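Side-chain contacts in extracellular solute-binding protein, family 7 (Colwellia psychrerythraea, PDB 4PET), which probably captures pyruvate, bound together with a calcium ion, in the periplasm as the solute-binding component of a TRAP transporter: residues G61-R66 and K259-A264; A52-E57 and K266-D271; D46-M51 and L241-N246. All blocks are in the same frame, centred on the assembly; numbering follows the deposited sequence.

Interaction 1: G61-R66 and K259-A264; sequences GRLTIR and KILTVA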
loop_
_atom_site.group_PDB
_atom_site.type_symbol
_atom_site.label_atom_id
_atom_site.label_comp_id
_atom_site.label_asym_id
_atom_site.label_seq_id
_atom_site.Cartn_x
_atom_site.Cartn_y
_atom_site.Cartn_z
ATOM N N GLY A 61 -2.335 27.456 9.921
ATOM C CA GLY A 61 -3.639 27.929 10.370
ATOM C C GLY A 61 -4.507 28.632 9.333
ATOM O O GLY A 61 -5.618 29.075 9.637
ATOM N N ARG A 62 -4.013 28.762 8.108
ATOM C CA ARG A 62 -4.779 29.445 7.052
ATOM C C ARG A 62 -5.946 28.616 6.540
ATOM O O ARG A 62 -6.935 29.166 6.055
ATOM C CB ARG A 62 -3.894 29.810 5.867
ATOM C CG ARG A 62 -2.897 30.914 6.143
ATOM C CD ARG A 62 -2.041 31.138 4.904
ATOM N NE ARG A 62 -1.122 30.021 4.700
ATOM C CZ ARG A 62 -0.662 29.626 3.515
ATOM N NH1 ARG A 62 -1.049 30.245 2.413
ATOM N NH2 ARG A 62 0.175 28.598 3.430
ATOM N N LEU A 63 -5.828 27.296 6.600
ATOM C CA LEU A 63 -6.986 26.444 6.357
ATOM C C LEU A 63 -7.215 25.513 7.538
ATOM O O LEU A 63 -6.367 24.681 7.835
ATOM C CB LEU A 63 -6.826 25.628 5.066
ATOM C CG LEU A 63 -7.947 24.660 4.712
ATOM C CD1 LEU A 63 -9.304 25.369 4.570
ATOM C CD2 LEU A 63 -7.628 23.896 3.446
ATOM N N THR A 64 -8.352 25.675 8.214
ATOM C CA THR A 64 -8.743 24.732 9.244
ATOM C C THR A 64 -10.106 24.059 8.961
ATOM O O THR A 64 -11.070 24.679 8.462
ATOM C CB THR A 64 -8.791 25.393 10.608
ATOM O OG1 THR A 64 -9.879 26.292 10.643
ATOM C CG2 THR A 64 -7.487 26.151 10.897
ATOM N N ILE A 65 -10.169 22.783 9.306
ATOM C CA ILE A 65 -11.307 21.956 8.976
ATOM C C ILE A 65 -11.899 21.332 10.267
ATOM O O ILE A 65 -11.275 20.466 10.900
ATOM C CB ILE A 65 -10.905 20.887 7.979
ATOM C CG1 ILE A 65 -10.233 21.501 6.733
ATOM C CG2 ILE A 65 -12.096 20.091 7.540
ATOM C CD1 ILE A 65 -9.377 20.553 6.012
ATOM N N ARG A 66 -13.082 21.807 10.657
ATOM C CA ARG A 66 -13.836 21.172 11.727
ATOM C C ARG A 66 -14.479 19.892 11.227
ATOM O O ARG A 66 -15.042 19.848 10.138
ATOM C CB ARG A 66 -14.922 22.105 12.268
ATOM C CG ARG A 66 -15.626 21.540 13.521
ATOM C CD ARG A 66 -17.121 21.556 13.338
ATOM N NE ARG A 66 -17.578 22.917 13.249
ATOM C CZ ARG A 66 -18.793 23.302 12.875
ATOM N NH1 ARG A 66 -19.711 22.427 12.531
ATOM N NH2 ARG A 66 -19.087 24.598 12.852
ATOM N N LYS A 259 -3.244 22.664 -2.976
ATOM C CA LYS A 259 -2.290 21.561 -3.019
ATOM C C LYS A 259 -2.117 20.923 -1.638
ATOM O O LYS A 259 -1.999 19.698 -1.508
ATOM C CB LYS A 259 -0.932 22.044 -3.548
ATOM C CG LYS A 259 -0.001 20.919 -3.880
ATOM C CD LYS A 259 -0.531 20.168 -5.091
ATOM C CE LYS A 259 0.268 18.904 -5.337
ATOM N NZ LYS A 259 -0.114 18.178 -6.587
ATOM N N ILE A 260 -2.088 21.763 -0.613
ATOM C CA ILE A 260 -1.917 21.278 0.748
ATOM C C ILE A 260 -3.064 20.308 1.069
ATOM O O ILE A 260 -2.856 19.236 1.606
ATOM C CB ILE A 260 -1.851 22.462 1.733
ATOM C CG1 ILE A 260 -0.448 23.071 1.677
ATOM C CG2 ILE A 260 -2.198 22.037 3.177
ATOM C CD1 ILE A 260 -0.218 24.263 2.561
ATOM N N LEU A 261 -4.281 20.719 0.704
ATOM C CA LEU A 261 -5.460 19.935 0.931
ATOM C C LEU A 261 -5.327 18.605 0.202
ATOM O O LEU A 261 -5.478 17.553 0.816
ATOM C CB LEU A 261 -6.700 20.722 0.482
ATOM C CG LEU A 261 -8.035 19.984 0.633
ATOM C CD1 LEU A 261 -8.385 19.808 2.126
ATOM C CD2 LEU A 261 -9.139 20.691 -0.103
ATOM N N THR A 262 -5.042 18.614 -1.099
ATOM C CA THR A 262 -5.025 17.347 -1.845
ATOM C C THR A 262 -3.891 16.419 -1.414
ATOM O O THR A 262 -4.066 15.193 -1.343
ATOM C CB THR A 262 -5.011 17.581 -3.372
ATOM O OG1 THR A 262 -3.869 18.349 -3.723
ATOM C CG2 THR A 262 -6.213 18.351 -3.772
ATOM N N VAL A 263 -2.727 16.983 -1.080
ATOM C CA VAL A 263 -1.642 16.129 -0.588
ATOM C C VAL A 263 -1.998 15.587 0.818
ATOM O O VAL A 263 -1.717 14.419 1.121
ATOM C CB VAL A 263 -0.259 16.838 -0.603
ATOM C CG1 VAL A 263 0.815 15.948 0.037
ATOM C CG2 VAL A 263 0.198 17.173 -2.063
ATOM N N ALA A 264 -2.623 16.409 1.678
ATOM C CA ALA A 264 -3.028 15.903 3.022
ATOM C C ALA A 264 -3.997 14.730 2.894
ATOM O O ALA A 264 -3.902 13.764 3.652
ATOM C CB ALA A 264 -3.649 16.994 3.873
#
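L63 on the strand and L261 on the helix make the nearest backbone approach, their CA atoms 8.6 Å apart, so the two segments meet through the ends of their side chains, and no hydrogen bond joins them. Strand alternation selects the participants: L63 and I65 direct their CB atoms at the helix, whereas T64 and R66 between and beyond them face the other way. The closest pair is methyl to methyl, with I65 CD1 4.1 Å from L261 CD1, and the two side chains cross at about a right angle. The CB of L261 is not aimed at the strand; its CG lies anti to the backbone N (chi1 178°), and this torsion helps carry CD1 over to the strand. The same methyl also serves L63, whose CD2 lies 4.4 Å from L261 CD1. One leucine branch thus touches I65 at van der Waals range and L63 more loosely, with only 134 Å² buried in all.

R62 adds a lighter touch just before the strand. Its NH2 comes within 4.4 Å of I260 CD1, and the methyl approaches the guanidinium obliquely. The polar business of this arginine lies elsewhere: NH1 forms a salt bridge with D256 and NE a hydrogen bond with S59 O, which together fix the guanidinium beside the isoleucine. I260 also packs on M58 of the second subunit, and R62 on its counterpart R62 there, which places this end of the contact at the dimer interface.

Strand 63-68 is the outermost strand on its side of the five-stranded sheet, hydrogen-bonded in parallel to strand 29-35. L63 and L261 both reach W31 of that strand, I65 and L261 both reach M90 of strand 90-93, and helix 44-58 flanks the contact through V55 and M51.

Interaction 2: A52-E57 and K266-D271; sequences AKMVKE and KAAAYD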
loop_
_atom_site.group_PDB
_atom_site.type_symbol
_atom_site.label_atom_id
_atom_site.label_comp_id
_atom_site.label_asym_id
_atom_site.label_seq_id
_atom_site.Cartn_x
_atom_site.Cartn_y
_atom_site.Cartn_z
ATOM N N ALA A 52 -7.126 16.699 8.731
ATOM C CA ALA A 52 -7.351 18.040 9.242
ATOM C C ALA A 52 -6.162 18.619 9.990
ATOM O O ALA A 52 -5.909 19.827 9.919
ATOM C CB ALA A 52 -8.562 18.041 10.161
ATOM N N LYS A 53 -5.468 17.794 10.767
ATOM C CA LYS A 53 -4.316 18.275 11.507
ATOM C C LYS A 53 -3.188 18.625 10.536
ATOM O O LYS A 53 -2.566 19.669 10.656
ATOM C CB LYS A 53 -3.846 17.227 12.542
ATOM C CG LYS A 53 -2.687 17.712 13.369
ATOM C CD LYS A 53 -2.488 16.825 14.590
ATOM C CE LYS A 53 -1.326 17.287 15.463
ATOM N NZ LYS A 53 -1.145 16.339 16.605
HETATM N N MSE A 54 -2.953 17.763 9.555
HETATM C CA MSE A 54 -1.891 17.994 8.590
HETATM C C MSE A 54 -2.148 19.292 7.838
HETATM O O MSE A 54 -1.222 20.040 7.575
HETATM C CB MSE A 54 -1.842 16.862 7.566
HETATM C CG MSE A 54 -1.225 15.633 8.055
HETATM SE SE MSE A 54 -1.078 14.482 6.564
HETATM C CE MSE A 54 -2.657 13.463 6.694
ATOM N N VAL A 55 -3.413 19.543 7.477
ATOM C CA VAL A 55 -3.778 20.754 6.761
ATOM C C VAL A 55 -3.557 22.007 7.629
ATOM O O VAL A 55 -2.993 22.999 7.183
ATOM C CB VAL A 55 -5.237 20.728 6.275
ATOM C CG1 VAL A 55 -5.643 22.110 5.788
ATOM C CG2 VAL A 55 -5.425 19.694 5.178
ATOM N N LYS A 56 -3.997 21.956 8.874
ATOM C CA LYS A 56 -3.805 23.055 9.793
ATOM C C LYS A 56 -2.333 23.390 9.971
ATOM O O LYS A 56 -1.931 24.559 9.862
ATOM C CB LYS A 56 -4.453 22.713 11.142
ATOM C CG LYS A 56 -4.360 23.817 12.213
ATOM C CD LYS A 56 -5.131 23.412 13.471
ATOM C CE LYS A 56 -5.243 24.577 14.458
ATOM N NZ LYS A 56 -3.927 24.924 15.045
ATOM N N GLU A 57 -1.518 22.364 10.192
ATOM C CA GLU A 57 -0.088 22.579 10.416
ATOM C C GLU A 57 0.659 23.059 9.164
ATOM O O GLU A 57 1.411 24.025 9.217
ATOM C CB GLU A 57 0.532 21.279 10.955
ATOM C CG GLU A 57 0.003 20.949 12.349
ATOM C CD GLU A 57 0.461 19.605 12.905
ATOM O OE1 GLU A 57 0.871 18.725 12.128
ATOM O OE2 GLU A 57 0.383 19.431 14.134
ATOM N N LYS A 266 -4.286 12.627 0.342
ATOM C CA LYS A 266 -3.527 11.464 -0.143
ATOM C C LYS A 266 -2.731 10.762 0.992
ATOM O O LYS A 266 -2.776 9.540 1.152
ATOM C CB LYS A 266 -2.586 11.884 -1.275
ATOM C CG LYS A 266 -1.524 10.836 -1.588
ATOM C CD LYS A 266 -0.725 11.259 -2.790
ATOM C CE LYS A 266 -1.545 11.233 -4.057
ATOM N NZ LYS A 266 -0.710 11.620 -5.238
ATOM N N ALA A 267 -1.981 11.555 1.746
ATOM C CA ALA A 267 -1.182 11.029 2.851
ATOM C C ALA A 267 -2.078 10.373 3.889
ATOM O O ALA A 267 -1.792 9.263 4.321
ATOM C CB ALA A 267 -0.380 12.138 3.478
ATOM N N ALA A 268 -3.179 11.035 4.270
ATOM C CA ALA A 268 -4.067 10.461 5.302
ATOM C C ALA A 268 -4.660 9.162 4.808
ATOM O O ALA A 268 -4.839 8.235 5.562
ATOM C CB ALA A 268 -5.204 11.464 5.703
ATOM N N ALA A 269 -5.020 9.110 3.529
ATOM C CA ALA A 269 -5.632 7.925 2.960
ATOM C C ALA A 269 -4.652 6.736 2.900
ATOM O O ALA A 269 -5.008 5.613 3.242
ATOM C CB ALA A 269 -6.158 8.224 1.558
ATOM N N TYR A 270 -3.427 6.975 2.439
ATOM C CA TYR A 270 -2.451 5.916 2.424
ATOM C C TYR A 270 -2.173 5.412 3.839
ATOM O O TYR A 270 -2.143 4.218 4.064
ATOM C CB TYR A 270 -1.163 6.439 1.832
ATOM C CG TYR A 270 -1.059 6.357 0.319
ATOM C CD1 TYR A 270 -1.089 5.126 -0.329
ATOM C CD2 TYR A 270 -0.852 7.497 -0.436
ATOM C CE1 TYR A 270 -0.921 5.033 -1.696
ATOM C CE2 TYR A 270 -0.650 7.420 -1.820
ATOM C CZ TYR A 270 -0.687 6.192 -2.435
ATOM O OH TYR A 270 -0.474 6.119 -3.785
ATOM N N ASP A 271 -1.936 6.321 4.781
ATOM C CA ASP A 271 -1.687 5.921 6.164
ATOM C C ASP A 271 -2.839 5.113 6.724
ATOM O O ASP A 271 -2.618 4.233 7.543
ATOM C CB ASP A 271 -1.507 7.118 7.074
ATOM C CG ASP A 271 -0.084 7.655 7.086
ATOM O OD1 ASP A 271 0.888 6.928 6.750
ATOM O OD2 ASP A 271 0.061 8.835 7.461
#
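M54, a selenomethionine in this crystal, spans the gap between the helices almost alone, ending on A267 and A268 of the facing helix. The tight part is its terminal methyl: CE lies 3.4 Å from A268 CB, closer than usual van der Waals contact for two carbons, and 3.5 Å from A268 N. The selenium rests at longer range, with SE 3.9 Å from A267 CB. A bend at chi3 (-94°) turns CE off the line of the chain and onto the backbone side of A268. With alanines on the receiving face the helices come fairly near, the CA atoms of M54 and A268 being 8.5 Å apart.

Away from this spot the contact thins out quickly. K53 and K56 extend from the solvent side of their helix, and the summed buried area is just 110 Å². Another flank is covered by the second subunit: V263 of that subunit packs on M54 and A267, and D271 OD2 forms a salt bridge with K266 of that subunit.

Such packing, a long side chain laid on small alanines, joins two helices covering one face of the five-stranded sheet, as in the alpha/beta lobes of periplasmic solute-binding proteins.

Interaction 3: D46-M51 and L241-N246; sequences DATKNM and LQFMVN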
loop_
_atom_site.group_PDB
_atom_site.type_symbol
_atom_site.label_atom_id
_atom_site.label_comp_id
_atom_site.label_asym_id
_atom_site.label_seq_id
_atom_site.Cartn_x
_atom_site.Cartn_y
_atom_site.Cartn_z
ATOM N N ASP A 46 -9.843 8.464 12.486
ATOM C CA ASP A 46 -8.430 8.903 12.580
ATOM C C ASP A 46 -7.963 9.533 11.252
ATOM O O ASP A 46 -7.242 10.534 11.245
ATOM C CB ASP A 46 -7.496 7.744 13.004
ATOM C CG ASP A 46 -7.713 7.292 14.443
ATOM O OD1 ASP A 46 -7.967 8.136 15.316
ATOM O OD2 ASP A 46 -7.714 6.075 14.687
ATOM N N ALA A 47 -8.416 8.986 10.125
ATOM C CA ALA A 47 -8.019 9.524 8.808
ATOM C C ALA A 47 -8.461 10.969 8.589
ATOM O O ALA A 47 -7.724 11.760 8.017
ATOM C CB ALA A 47 -8.551 8.644 7.682
ATOM N N THR A 48 -9.681 11.290 9.010
ATOM C CA THR A 48 -10.181 12.654 8.933
ATOM C C THR A 48 -9.434 13.606 9.874
ATOM O O THR A 48 -9.029 14.710 9.490
ATOM C CB THR A 48 -11.731 12.699 9.193
ATOM O OG1 THR A 48 -12.072 12.017 10.417
ATOM C CG2 THR A 48 -12.495 12.057 8.043
ATOM N N LYS A 49 -9.243 13.182 11.112
ATOM C CA LYS A 49 -8.535 14.002 12.080
ATOM C C LYS A 49 -7.089 14.224 11.598
ATOM O O LYS A 49 -6.588 15.324 11.634
ATOM C CB LYS A 49 -8.550 13.311 13.451
ATOM C CG LYS A 49 -9.863 13.372 14.201
ATOM C CD LYS A 49 -9.760 12.513 15.510
ATOM C CE LYS A 49 -11.077 12.317 16.253
ATOM N NZ LYS A 49 -12.128 11.529 15.508
ATOM N N ASN A 50 -6.424 13.143 11.196
ATOM C CA ASN A 50 -5.069 13.201 10.659
ATOM C C ASN A 50 -4.996 14.183 9.479
ATOM O O ASN A 50 -4.075 14.992 9.378
ATOM C CB ASN A 50 -4.622 11.796 10.208
ATOM C CG ASN A 50 -4.406 10.843 11.375
ATOM O OD1 ASN A 50 -4.397 11.256 12.542
ATOM N ND2 ASN A 50 -4.209 9.561 11.062
HETATM N N MSE A 51 -5.997 14.125 8.608
HETATM C CA MSE A 51 -6.027 14.977 7.429
HETATM C C MSE A 51 -6.142 16.430 7.884
HETATM O O MSE A 51 -5.318 17.283 7.533
HETATM C CB MSE A 51 -7.165 14.552 6.509
HETATM C CG MSE A 51 -7.250 15.346 5.198
HETATM SE SE MSE A 51 -8.136 17.108 5.433
HETATM C CE MSE A 51 -9.930 16.554 6.001
ATOM N N LEU A 241 -12.133 4.060 1.088
ATOM C CA LEU A 241 -13.147 5.059 1.414
ATOM C C LEU A 241 -12.981 6.287 0.512
ATOM O O LEU A 241 -12.185 6.288 -0.434
ATOM C CB LEU A 241 -13.096 5.442 2.895
ATOM C CG LEU A 241 -13.179 4.235 3.845
ATOM C CD1 LEU A 241 -12.989 4.661 5.293
ATOM C CD2 LEU A 241 -14.502 3.499 3.707
ATOM N N GLN A 242 -13.749 7.328 0.819
ATOM C CA GLN A 242 -13.817 8.497 -0.028
ATOM C C GLN A 242 -13.737 9.772 0.790
ATOM O O GLN A 242 -14.436 9.891 1.797
ATOM C CB GLN A 242 -15.200 8.421 -0.693
ATOM C CG GLN A 242 -15.750 9.644 -1.158
ATOM C CD GLN A 242 -17.105 9.402 -1.790
ATOM O OE1 GLN A 242 -18.090 9.065 -1.120
ATOM N NE2 GLN A 242 -17.154 9.558 -3.094
ATOM N N PHE A 243 -12.906 10.729 0.364
ATOM C CA PHE A 243 -13.110 12.121 0.731
ATOM C C PHE A 243 -13.862 12.740 -0.432
ATOM O O PHE A 243 -13.599 12.409 -1.616
ATOM C CB PHE A 243 -11.806 12.930 0.864
ATOM C CG PHE A 243 -10.985 12.649 2.111
ATOM C CD1 PHE A 243 -11.328 13.219 3.321
ATOM C CD2 PHE A 243 -9.835 11.867 2.046
ATOM C CE1 PHE A 243 -10.589 13.005 4.454
ATOM C CE2 PHE A 243 -9.079 11.635 3.187
ATOM C CZ PHE A 243 -9.481 12.200 4.408
HETATM N N MSE A 244 -14.757 13.666 -0.101
HETATM C CA MSE A 244 -15.446 14.482 -1.100
HETATM C C MSE A 244 -15.222 15.956 -0.784
HETATM O O MSE A 244 -15.228 16.366 0.369
HETATM C CB MSE A 244 -16.959 14.205 -1.111
HETATM C CG MSE A 244 -17.314 12.899 -1.807
HETATM SE SE MSE A 244 -19.191 12.532 -1.952
HETATM C CE MSE A 244 -19.535 12.227 -0.030
ATOM N N VAL A 245 -15.018 16.748 -1.826
ATOM C CA VAL A 245 -14.835 18.170 -1.652
ATOM C C VAL A 245 -15.746 18.902 -2.622
ATOM O O VAL A 245 -15.809 18.574 -3.802
ATOM C CB VAL A 245 -13.396 18.584 -1.970
ATOM C CG1 VAL A 245 -13.219 20.088 -1.727
ATOM C CG2 VAL A 245 -12.418 17.810 -1.146
ATOM N N ASN A 246 -16.461 19.888 -2.116
ATOM C CA ASN A 246 -17.281 20.721 -2.968
ATOM C C ASN A 246 -16.389 21.547 -3.898
ATOM O O ASN A 246 -15.532 22.285 -3.431
ATOM C CB ASN A 246 -18.144 21.634 -2.096
ATOM C CG ASN A 246 -18.970 22.584 -2.915
ATOM O OD1 ASN A 246 -18.518 23.678 -3.248
ATOM N ND2 ASN A 246 -20.200 22.161 -3.261
#
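F243 and T48 mark the nearest backbone approach, 8.7 Å between CA atoms; the axes of helix 46-51 and strand 241-246 pass 11.0 Å apart with a crossing angle of -42°. The F243 ring fills that separation, and every close contact ends on its CE1 or CZ. M51, a selenomethionine here, runs past the far end of the ring on one side of its plane: its CB lies 3.9 Å from F243 CZ, and its CE 3.9 Å from F243 CE1. Bends at chi2 (-80°) and chi3 (-63°) fold the chain back to bring that methyl in. T48 CG2 approaches from the other side as a looser neighbour, 4.2 Å from F243 CE1, while its OG1 is hydrogen-bonded to E35. At the ring edge, near its plane, A47 O stands 4.0 Å from F243 CZ, and this carbonyl also accepts the helix bond from M51 N.

Were F243 replaced by an alanine, the space between M51 and T48 would probably be left unfilled and the M51 chain freer to turn.

The ring also touches M90 and H92 of strand 90-93, the antiparallel neighbour of strand 240-246, and M265 of helix 255-290. It is thus enclosed by the sheet and the two helices covering it.

From the N terminus, helix 44-58 supplies first segment 46-51, then 52-57, and strand 63-68 follows with 61-66; parallel to its neighbour 29-35, that strand completes a beta-alpha-beta crossover. The return partners come about 190 residues later. Strand 240-246 closes the loop of interaction 3 first, then helix 255-290 closes interaction 1 and, about two turns further on, interaction 2. Interaction 1 therefore nests inside interaction 2, whereas interaction 3 crosses both. They are physically continuous: I65 CD1 packs 3.7 Å from M51 SE, and A268 CB 3.7 Å from M51 CB. Together they tie the crossover to the later-returning strand and long helix, with interactions 1 and 2 bordering the second subunit.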